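Side-chain contacts in putative D-arabinose 5-phosphate isomerase (Klebsiella pneumoniae subsp. pneumoniae, PDB 3K2V), which probably interconverts D-arabinose 5-phosphate and D-ribulose 5-phosphate, and carries a CBS pair, probably regulatory, that binds CMP-Kdo: residues Gly75-Asp79 with Gly80-Arg84; Ala52-Glu55 with Ile56-Asn60. All coordinates share one frame; numbering follows the deposited sequence.

Both contacts belong to one CBS domain and lie in series along the chain, their centres about 12 Å apart. Contact 1 turns strand 73-78 into helix 79-86; contact 2 runs along helix 49-59, and the two meet through packing. Leu53 CD2 is 4.0 Å from Leu82 CD2 and 4.1 Å from Phe77 CE2, an apolar seam between the helices; separately, Ile56 CG2 packs 3.5 Å from the carboxylate oxygen Asp79 OD1. Contact 1 grips the ribose, phosphate and sugar-acid carboxylate of one CMP-Kdo molecule (CMK, chain C), while Asn60 of contact 2 and Asp79 of contact 1 reach the sugar end of the other (chain G). The second subunit touches both contacts and completes both sites.

Contact 1: Gly75-Asp79 with Gly80-Arg84; sequences GIFTD and GDLRR. With CMK (cytidine 5'-monophosphate 3-deoxy-beta-D-gulo-oct-2-ulo-pyranosonic acid), chain C.
A capping box joins strand 75-78 to the helix that follows it, at the nucleotide-binding turn of a CBS domain. Thr78 is the N-cap: its OG1 accepts from Asp81 N at 3.0 Å, and Asp81 OD2 answers by accepting from Thr78 N at 2.9 Å. The threonine hydroxyl sits between its backbone N and carbonyl carbon (chi1 69°), where it both caps the helix and donates to phosphate O1A of CMP-Kdo. Asp81 is equally double-purposed: OD2 accepts from ribose O2' and OD1 from O3'. Beneath the box, Asp81 CB lies over one face of the Phe77 ring, 3.9 Å from its centroid, a CH-pi contact. Farther along the ligand, at its sugar-acid end, Arg83 NH1 and Arg84 NH1 converge on carboxylate O1Y. Arg83 NE is salt-bridged to Asp79 OD1, and its NH2 hydrogen-bonded to Thr57 OG1, both of the second subunit, which probably steadies the guanidinium for the ligand. A bend at chi3 (-79°) helps bring Arg84 NH2 to phosphate O1A; the same nitrogen makes a nearly straight salt-bridge hydrogen bond of 2.9 Å to Asp81 OD1, which lies in the guanidinium plane but is met from above its own carboxylate, 48° out of plane.

Contact 2: Ala52-Glu55 with Ile56-Asn60; sequences ALLE and ITRKN. With CMK (cytidine 5'-monophosphate 3-deoxy-beta-D-gulo-oct-2-ulo-pyranosonic acid), chain G.
Glu55 and Lys59, one helical turn apart, are joined by a salt bridge of 2.6 Å from Lys59 NZ to Glu55 OE2 near the C-terminal end of helix 49-59. The glutamate chain is bent at chi2 (74°) and the lysine at chi2 and chi4, and these bends bring the charged ends together on the syn side of OE2, though 35° out of the carboxylate plane. Both ends have further partners: OE2 accepts from His42 N, while NZ also donates to the carbonyls of Asp38 and Ile40, so the ammonium ties the helix to the preceding chain. The tightly packed side is buried. Here Leu53 CD2 meets Ile56 CD1 at 4.2 Å, and Ile56 CG1 is drawn to 3.3 Å from the backbone carbonyl Ala52 O within the helical turn. By contrast, the outer side faces solvent and carries the exposed Arg58, modelled in two conformers; both it and Leu54 touch a crystal neighbour. In the conformer described, its extended chain lays the guanidinium across Leu54, whose CD1 stands 3.3 Å above one face, offset toward the rim. Just past the helix Asn60 takes positive phi, and its OD1 accepts from O7 of the CMP-Kdo molecule of chain G at 2.6 Å. Helix 49-59 is the crossover of a beta-alpha-beta unit between strands 42-43 and 63-67: Ala52, Glu55 and Ile56 rest on Thr64, Leu53 and Ile56 cover Phe77 of strand 73-78, and Leu53 also reaches Leu82 of helix 79-86.

Contact 1: Gly75-Asp79 with Gly80-Arg84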
ATOM      1  N   GLY A  75       4.058   7.483  16.676  1.00 17.35           N
ATOM      2  CA  GLY A  75       3.618   7.796  15.336  1.00 17.12           C
ATOM      3  C   GLY A  75       3.772   6.624  14.402  1.00 16.73           C
ATOM      4  O   GLY A  75       4.173   5.512  14.818  1.00 15.44           O
ATOM      5  N   ILE A  76       3.387   6.837  13.150  0.50 16.51           N
ATOM      6  CA  ILE A  76       3.594   5.862  12.097  0.50 16.86           C
ATOM      7  C   ILE A  76       3.997   6.579  10.820  0.50 16.33           C
ATOM      8  O   ILE A  76       3.800   7.795  10.682  0.50 16.18           O
ATOM      9  CB  ILE A  76       2.330   4.979  11.816  0.50 17.58           C
ATOM     10  CG1 ILE A  76       1.246   5.752  11.055  0.50 18.40           C
ATOM     11  CG2 ILE A  76       1.787   4.376  13.094  0.50 17.94           C
ATOM     12  CD1 ILE A  76       0.287   6.428  11.934  0.50 20.53           C
ATOM     13  N   PHE A  77       4.567   5.817   9.899  1.00 15.82           N
ATOM     14  CA  PHE A  77       4.945   6.324   8.575  1.00 15.42           C
ATOM     15  C   PHE A  77       4.763   5.224   7.554  1.00 15.70           C
ATOM     16  O   PHE A  77       5.316   4.127   7.713  1.00 16.00           O
ATOM     17  CB  PHE A  77       6.370   6.792   8.616  1.00 15.06           C
ATOM     18  CG  PHE A  77       6.789   7.594   7.410  1.00 14.04           C
ATOM     19  CD1 PHE A  77       6.426   8.915   7.293  1.00 13.97           C
ATOM     20  CD2 PHE A  77       7.579   7.032   6.429  1.00 16.14           C
ATOM     21  CE1 PHE A  77       6.837   9.693   6.168  1.00 14.75           C
ATOM     22  CE2 PHE A  77       8.005   7.785   5.322  1.00 15.46           C
ATOM     23  CZ  PHE A  77       7.637   9.107   5.203  1.00 14.46           C
ATOM     24  N   THR A  78       3.981   5.516   6.519  1.00 15.94           N
ATOM     25  CA  THR A  78       3.690   4.570   5.446  1.00 16.01           C
ATOM     26  C   THR A  78       4.348   4.995   4.126  1.00 16.56           C
ATOM     27  O   THR A  78       4.806   6.138   3.986  1.00 15.32           O
ATOM     28  CB  THR A  78       2.167   4.494   5.182  1.00 16.55           C
ATOM     29  OG1 THR A  78       1.716   5.730   4.610  1.00 15.69           O
ATOM     30  CG2 THR A  78       1.374   4.194   6.466  1.00 15.94           C
ATOM     31  N   ASP A  79       4.359   4.091   3.140  1.00 16.93           N
ATOM     32  CA  ASP A  79       4.824   4.443   1.795  1.00 17.34           C
ATOM     33  C   ASP A  79       4.003   5.596   1.204  1.00 16.49           C
ATOM     34  O   ASP A  79       4.537   6.472   0.541  1.00 15.57           O
ATOM     35  CB  ASP A  79       4.776   3.227   0.867  1.00 18.70           C
ATOM     36  CG  ASP A  79       5.839   2.171   1.207  1.00 20.88           C
ATOM     37  OD1 ASP A  79       6.831   2.500   1.909  1.00 21.56           O
ATOM     38  OD2 ASP A  79       5.683   1.002   0.778  1.00 21.56           O
ATOM     39  N   GLY A  80       2.697   5.615   1.469  1.00 15.42           N
ATOM     40  CA  GLY A  80       1.868   6.743   1.056  1.00 15.13           C
ATOM     41  C   GLY A  80       2.321   8.081   1.662  1.00 14.15           C
ATOM     42  O   GLY A  80       2.275   9.116   0.999  1.00 14.57           O
ATOM     43  N   ASP A  81       2.704   8.054   2.929  1.00 13.56           N
ATOM     44  CA  ASP A  81       3.226   9.239   3.598  1.00 13.81           C
ATOM     45  C   ASP A  81       4.487   9.787   2.910  1.00 13.05           C
ATOM     46  O   ASP A  81       4.662  11.003   2.822  1.00 11.68           O
ATOM     47  CB  ASP A  81       3.518   8.953   5.068  1.00 13.67           C
ATOM     48  CG  ASP A  81       2.256   8.708   5.883  1.00 15.24           C
ATOM     49  OD1 ASP A  81       1.203   9.310   5.575  1.00 16.27           O
ATOM     50  OD2 ASP A  81       2.328   7.918   6.838  1.00 16.49           O
ATOM     51  N   LEU A  82       5.354   8.894   2.432  1.00 13.05           N
ATOM     52  CA  LEU A  82       6.557   9.309   1.705  1.00 13.53           C
ATOM     53  C   LEU A  82       6.180  10.080   0.450  1.00 13.67           C
ATOM     54  O   LEU A  82       6.730  11.153   0.177  1.00 13.00           O
ATOM     55  CB  LEU A  82       7.463   8.137   1.360  1.00 13.15           C
ATOM     56  CG  LEU A  82       8.750   8.495   0.622  1.00 14.30           C
ATOM     57  CD1 LEU A  82       9.634   9.386   1.512  1.00 14.30           C
ATOM     58  CD2 LEU A  82       9.519   7.228   0.178  1.00 13.34           C
ATOM     59  N   ARG A  83       5.219   9.557  -0.312  1.00 13.67           N
ATOM     60  CA  ARG A  83       4.735  10.281  -1.480  1.00 13.84           C
ATOM     61  C   ARG A  83       4.226  11.664  -1.113  1.00 13.61           C
ATOM     62  O   ARG A  83       4.560  12.650  -1.760  1.00 13.44           O
ATOM     63  CB  ARG A  83       3.655   9.458  -2.225  1.00 14.23           C
ATOM     64  CG  ARG A  83       2.854  10.277  -3.229  1.00 16.11           C
ATOM     65  CD  ARG A  83       1.883   9.462  -4.012  1.00 15.46           C
ATOM     66  NE  ARG A  83       1.203   8.513  -3.198  1.00 15.98           N
ATOM     67  CZ  ARG A  83       0.155   8.777  -2.439  1.00 18.74           C
ATOM     68  NH1 ARG A  83      -0.362   7.804  -1.767  1.00 17.40           N
ATOM     69  NH2 ARG A  83      -0.384  10.010  -2.379  1.00 21.28           N
ATOM     70  N   ARG A  84       3.448  11.747  -0.042  1.00 14.32           N
ATOM     71  CA  ARG A  84       2.889  13.017   0.357  1.00 15.33           C
ATOM     72  C   ARG A  84       3.974  13.985   0.828  1.00 15.66           C
ATOM     73  O   ARG A  84       3.960  15.135   0.407  1.00 16.32           O
ATOM     74  CB  ARG A  84       1.816  12.865   1.427  1.00 16.24           C
ATOM     75  CG  ARG A  84       0.498  12.337   0.853  1.00 18.36           C
ATOM     76  CD  ARG A  84      -0.603  12.307   1.917  1.00 20.35           C
ATOM     77  NE  ARG A  84      -0.409  11.139   2.736  1.00 19.16           N
ATOM     78  CZ  ARG A  84      -0.787   9.900   2.417  1.00 20.54           C
ATOM     79  NH1 ARG A  84      -1.436   9.667   1.288  1.00 22.74           N
ATOM     80  NH2 ARG A  84      -0.509   8.887   3.236  1.00 17.95           N
TER
HETATM   81  N1C CMK C   1      -2.299   5.478   9.048  0.95 27.51           N
HETATM   82  C2C CMK C   1      -2.584   5.518  10.422  0.95 31.12           C
HETATM   83  N3C CMK C   1      -2.629   4.304  11.107  0.95 27.42           N
HETATM   84  C4C CMK C   1      -2.467   3.073  10.490  0.95 30.98           C
HETATM   85  C5C CMK C   1      -2.185   3.031   9.115  0.95 30.62           C
HETATM   86  C6C CMK C   1      -2.110   4.241   8.402  0.95 29.40           C
HETATM   87  O2C CMK C   1      -2.748   6.584  11.039  0.95 28.71           O
HETATM   88  N4C CMK C   1      -2.548   1.975  11.274  0.95 31.08           N
HETATM   89  C1' CMK C   1      -2.230   6.785   8.300  0.95 28.92           C
HETATM   90  C2' CMK C   1      -0.985   6.886   7.408  0.95 26.53           C
HETATM   91  O2' CMK C   1       0.093   7.409   8.197  0.95 25.72           O
HETATM   92  C3' CMK C   1      -1.456   7.862   6.330  0.95 28.06           C
HETATM   93  C4' CMK C   1      -2.967   7.576   6.224  0.95 30.75           C
HETATM   94  O4' CMK C   1      -3.360   6.800   7.435  0.95 27.50           O
HETATM   95  O3' CMK C   1      -1.253   9.193   6.770  0.95 28.15           O
HETATM   96  C5' CMK C   1      -3.328   6.661   5.063  0.95 29.70           C
HETATM   97  O5' CMK C   1      -2.534   5.444   5.064  0.95 29.15           O
HETATM   98  PA  CMK C   1      -1.844   5.014   3.630  0.95 31.65           P
HETATM   99  O1A CMK C   1      -0.805   6.023   3.283  0.95 32.25           O
HETATM  100  O2A CMK C   1      -1.270   3.637   3.735  0.95 31.20           O
HETATM  101  O6  CMK C   1      -4.320   4.587   0.641  0.95 41.40           O
HETATM  102  C2  CMK C   1      -3.100   5.182   1.147  0.95 41.43           C
HETATM  103  O2  CMK C   1      -3.115   5.037   2.599  0.95 38.33           O
HETATM  104  C3  CMK C   1      -1.911   4.454   0.495  0.95 40.63           C
HETATM  105  C4  CMK C   1      -2.056   4.286  -1.033  0.95 41.56           C
HETATM  106  O4  CMK C   1      -0.959   3.475  -1.550  0.95 43.36           O
HETATM  107  C5  CMK C   1      -3.394   3.695  -1.418  0.95 42.82           C
HETATM  108  C6  CMK C   1      -4.464   4.591  -0.804  0.95 43.59           C
HETATM  109  C7  CMK C   1      -5.875   4.085  -1.064  0.95 45.93           C
HETATM  110  C1  CMK C   1      -3.070   6.707   0.934  0.95 43.11           C
HETATM  111  O1X CMK C   1      -3.899   7.359   1.607  0.95 45.38           O
HETATM  112  O1Y CMK C   1      -2.219   7.205   0.169  0.95 42.83           O
HETATM  113  O5  CMK C   1      -3.538   2.339  -0.931  0.95 42.96           O
HETATM  114  C8  CMK C   1      -6.922   5.104  -0.586  0.95 45.93           C
HETATM  115  O8  CMK C   1      -8.198   4.469  -0.624  0.95 50.18           O
HETATM  116  O7  CMK C   1      -6.048   3.881  -2.452  0.95 45.85           O

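Contact 2: Ala52-Glu55 with Ile56-Asn60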
ATOM      1  N   ALA A  52      14.054   4.902   8.691  1.00 14.78           N
ATOM      2  CA  ALA A  52      12.668   4.447   8.668  1.00 15.09           C
ATOM      3  C   ALA A  52      12.367   3.684   7.387  1.00 15.32           C
ATOM      4  O   ALA A  52      11.697   2.652   7.417  1.00 15.35           O
ATOM      5  CB  ALA A  52      11.657   5.650   8.863  1.00 14.73           C
ATOM      6  N   LEU A  53      12.871   4.170   6.260  1.00 14.94           N
ATOM      7  CA  LEU A  53      12.644   3.480   4.989  1.00 15.00           C
ATOM      8  C   LEU A  53      13.281   2.093   4.948  1.00 15.23           C
ATOM      9  O   LEU A  53      12.675   1.158   4.432  1.00 14.42           O
ATOM     10  CB  LEU A  53      13.137   4.320   3.810  1.00 14.93           C
ATOM     11  CG  LEU A  53      12.441   5.655   3.643  1.00 15.40           C
ATOM     12  CD1 LEU A  53      12.997   6.361   2.366  1.00 16.55           C
ATOM     13  CD2 LEU A  53      10.899   5.540   3.549  1.00 14.27           C
ATOM     14  N   LEU A  54      14.473   1.952   5.513  1.00 14.88           N
ATOM     15  CA  LEU A  54      15.128   0.665   5.573  1.00 15.56           C
ATOM     16  C   LEU A  54      14.283  -0.321   6.402  1.00 15.72           C
ATOM     17  O   LEU A  54      14.128  -1.505   6.030  1.00 15.20           O
ATOM     18  CB  LEU A  54      16.546   0.814   6.139  1.00 15.58           C
ATOM     19  CG  LEU A  54      17.334  -0.495   6.254  1.00 17.86           C
ATOM     20  CD1 LEU A  54      17.510  -1.126   4.866  1.00 17.89           C
ATOM     21  CD2 LEU A  54      18.681  -0.272   6.971  1.00 18.16           C
ATOM     22  N   GLU A  55      13.713   0.163   7.500  1.00 16.09           N
ATOM     23  CA  GLU A  55      12.915  -0.687   8.381  1.00 16.45           C
ATOM     24  C   GLU A  55      11.649  -1.119   7.661  1.00 16.65           C
ATOM     25  O   GLU A  55      11.279  -2.303   7.737  1.00 16.78           O
ATOM     26  CB  GLU A  55      12.591   0.030   9.692  1.00 17.13           C
ATOM     27  CG  GLU A  55      11.721  -0.768  10.706  1.00 17.86           C
ATOM     28  CD  GLU A  55      12.453  -1.907  11.433  1.00 21.80           C
ATOM     29  OE1 GLU A  55      13.657  -2.123  11.167  1.00 25.73           O
ATOM     30  OE2 GLU A  55      11.810  -2.591  12.289  1.00 20.18           O
ATOM     31  N   ILE A  56      11.020  -0.187   6.930  1.00 16.22           N
ATOM     32  CA  ILE A  56       9.850  -0.497   6.116  1.00 16.42           C
ATOM     33  C   ILE A  56      10.192  -1.593   5.111  1.00 16.71           C
ATOM     34  O   ILE A  56       9.446  -2.582   4.986  1.00 17.42           O
ATOM     35  CB  ILE A  56       9.274   0.743   5.362  1.00 16.12           C
ATOM     36  CG1 ILE A  56       8.675   1.747   6.338  1.00 17.07           C
ATOM     37  CG2 ILE A  56       8.213   0.292   4.306  1.00 16.17           C
ATOM     38  CD1 ILE A  56       8.202   3.099   5.664  1.00 17.29           C
ATOM     39  N   THR A  57      11.315  -1.438   4.405  1.00 15.85           N
ATOM     40  CA  THR A  57      11.707  -2.418   3.409  1.00 16.04           C
ATOM     41  C   THR A  57      11.948  -3.790   4.035  1.00 16.66           C
ATOM     42  O   THR A  57      11.451  -4.798   3.539  1.00 16.43           O
ATOM     43  CB  THR A  57      12.967  -1.971   2.656  1.00 16.36           C
ATOM     44  OG1 THR A  57      12.712  -0.692   2.060  1.00 15.13           O
ATOM     45  CG2 THR A  57      13.322  -2.978   1.587  1.00 16.65           C
ATOM     46  N   ARG A  58      12.679  -3.817   5.140  1.00 16.91           N
ATOM     47  CA  ARG A  58      13.019  -5.081   5.746  0.50 17.46           C
ATOM     48  C   ARG A  58      11.840  -5.841   6.312  1.00 17.91           C
ATOM     49  O   ARG A  58      11.814  -7.053   6.209  1.00 16.44           O
ATOM     50  CB  ARG A  58      14.113  -4.910   6.781  0.50 17.53           C
ATOM     51  CG  ARG A  58      15.402  -4.743   6.073  0.50 17.13           C
ATOM     52  CD  ARG A  58      16.443  -4.153   6.926  0.50 18.18           C
ATOM     53  NE  ARG A  58      17.707  -4.201   6.212  0.50 18.79           N
ATOM     54  CZ  ARG A  58      18.865  -3.856   6.750  0.50 20.96           C
ATOM     55  NH1 ARG A  58      18.890  -3.458   8.024  0.50 20.64           N
ATOM     56  NH2 ARG A  58      19.982  -3.928   6.024  0.50 20.45           N
ATOM     57  N   LYS A  59      10.849  -5.152   6.867  1.00 17.76           N
ATOM     58  CA  LYS A  59       9.748  -5.875   7.519  1.00 18.55           C
ATOM     59  C   LYS A  59       8.576  -6.144   6.587  1.00 18.69           C
ATOM     60  O   LYS A  59       7.665  -6.918   6.929  1.00 18.41           O
ATOM     61  CB  LYS A  59       9.318  -5.180   8.815  1.00 18.74           C
ATOM     62  CG  LYS A  59      10.457  -4.919   9.821  1.00 21.44           C
ATOM     63  CD  LYS A  59      11.293  -6.140  10.167  1.00 22.58           C
ATOM     64  CE  LYS A  59      12.429  -5.842  11.166  1.00 22.71           C
ATOM     65  NZ  LYS A  59      12.011  -5.223  12.449  1.00 20.63           N
ATOM     66  N   ASN A  60       8.618  -5.525   5.410  1.00 18.48           N
ATOM     67  CA  ASN A  60       7.791  -5.890   4.292  1.00 19.49           C
ATOM     68  C   ASN A  60       6.267  -5.662   4.467  1.00 19.45           C
ATOM     69  O   ASN A  60       5.439  -6.341   3.833  1.00 19.80           O
ATOM     70  CB  ASN A  60       8.089  -7.359   3.930  1.00 21.10           C
ATOM     71  CG  ASN A  60       7.672  -7.694   2.546  1.00 23.42           C
ATOM     72  OD1 ASN A  60       7.854  -6.902   1.616  1.00 26.91           O
ATOM     73  ND2 ASN A  60       7.061  -8.866   2.386  1.00 30.63           N
TER
HETATM   74  N1C CMK G   1       3.515  -4.123  -9.321  0.75 35.70           N
HETATM   75  C2C CMK G   1       3.227  -4.673 -10.615  0.75 35.78           C
HETATM   76  N3C CMK G   1       1.910  -4.703 -11.050  0.75 32.27           N
HETATM   77  C4C CMK G   1       0.867  -4.216 -10.250  0.75 36.21           C
HETATM   78  C5C CMK G   1       1.137  -3.691  -8.995  0.75 36.41           C
HETATM   79  C6C CMK G   1       2.459  -3.654  -8.530  0.75 35.82           C
HETATM   80  O2C CMK G   1       4.119  -5.096 -11.349  0.75 31.44           O
HETATM   81  N4C CMK G   1      -0.377  -4.267 -10.725  0.75 36.96           N
HETATM   82  C1' CMK G   1       4.935  -4.084  -8.830  0.75 35.94           C
HETATM   83  C2' CMK G   1       5.377  -2.713  -8.263  0.75 33.76           C
HETATM   84  O2' CMK G   1       5.818  -1.810  -9.304  0.75 28.75           O
HETATM   85  C3' CMK G   1       6.516  -3.109  -7.324  0.75 34.02           C
HETATM   86  C4' CMK G   1       6.204  -4.574  -6.915  0.75 34.66           C
HETATM   87  O4' CMK G   1       5.112  -5.045  -7.757  0.75 33.24           O
HETATM   88  O3' CMK G   1       7.755  -3.031  -8.040  0.75 33.03           O
HETATM   89  C5' CMK G   1       5.522  -4.624  -5.510  0.75 35.58           C
HETATM   90  O5' CMK G   1       4.361  -3.693  -5.460  0.75 36.82           O
HETATM   91  PA  CMK G   1       4.180  -2.783  -4.121  0.75 38.43           P
HETATM   92  O1A CMK G   1       5.349  -1.770  -4.290  0.75 38.36           O
HETATM   93  O2A CMK G   1       2.842  -2.161  -4.062  0.75 32.74           O
HETATM   94  O6  CMK G   1       4.350  -4.779  -0.745  0.75 50.18           O
HETATM   95  C2  CMK G   1       4.828  -3.614  -1.504  0.75 50.26           C
HETATM   96  O2  CMK G   1       4.464  -3.851  -2.903  0.75 44.60           O
HETATM   97  C3  CMK G   1       4.139  -2.355  -0.985  0.75 49.98           C
HETATM   98  C4  CMK G   1       4.289  -2.237   0.528  0.75 51.17           C
HETATM   99  O4  CMK G   1       3.575  -1.065   0.952  0.75 53.81           O
HETATM  100  C5  CMK G   1       3.773  -3.486   1.236  0.75 51.61           C
HETATM  101  C6  CMK G   1       4.575  -4.681   0.693  0.75 52.63           C
HETATM  102  C7  CMK G   1       4.434  -6.091   1.325  0.75 54.95           C
HETATM  103  C1  CMK G   1       6.360  -3.384  -1.421  0.75 51.22           C
HETATM  104  O1X CMK G   1       6.882  -2.904  -2.447  0.75 54.45           O
HETATM  105  O1Y CMK G   1       6.975  -3.610  -0.347  0.75 51.70           O
HETATM  106  O5  CMK G   1       2.390  -3.660   0.947  0.75 51.02           O
HETATM  107  C8  CMK G   1       3.067  -6.738   1.158  0.75 56.28           C
HETATM  108  O8  CMK G   1       3.238  -8.173   1.063  0.75 57.25           O
HETATM  109  O7  CMK G   1       5.390  -6.978   0.722  0.75 54.67           O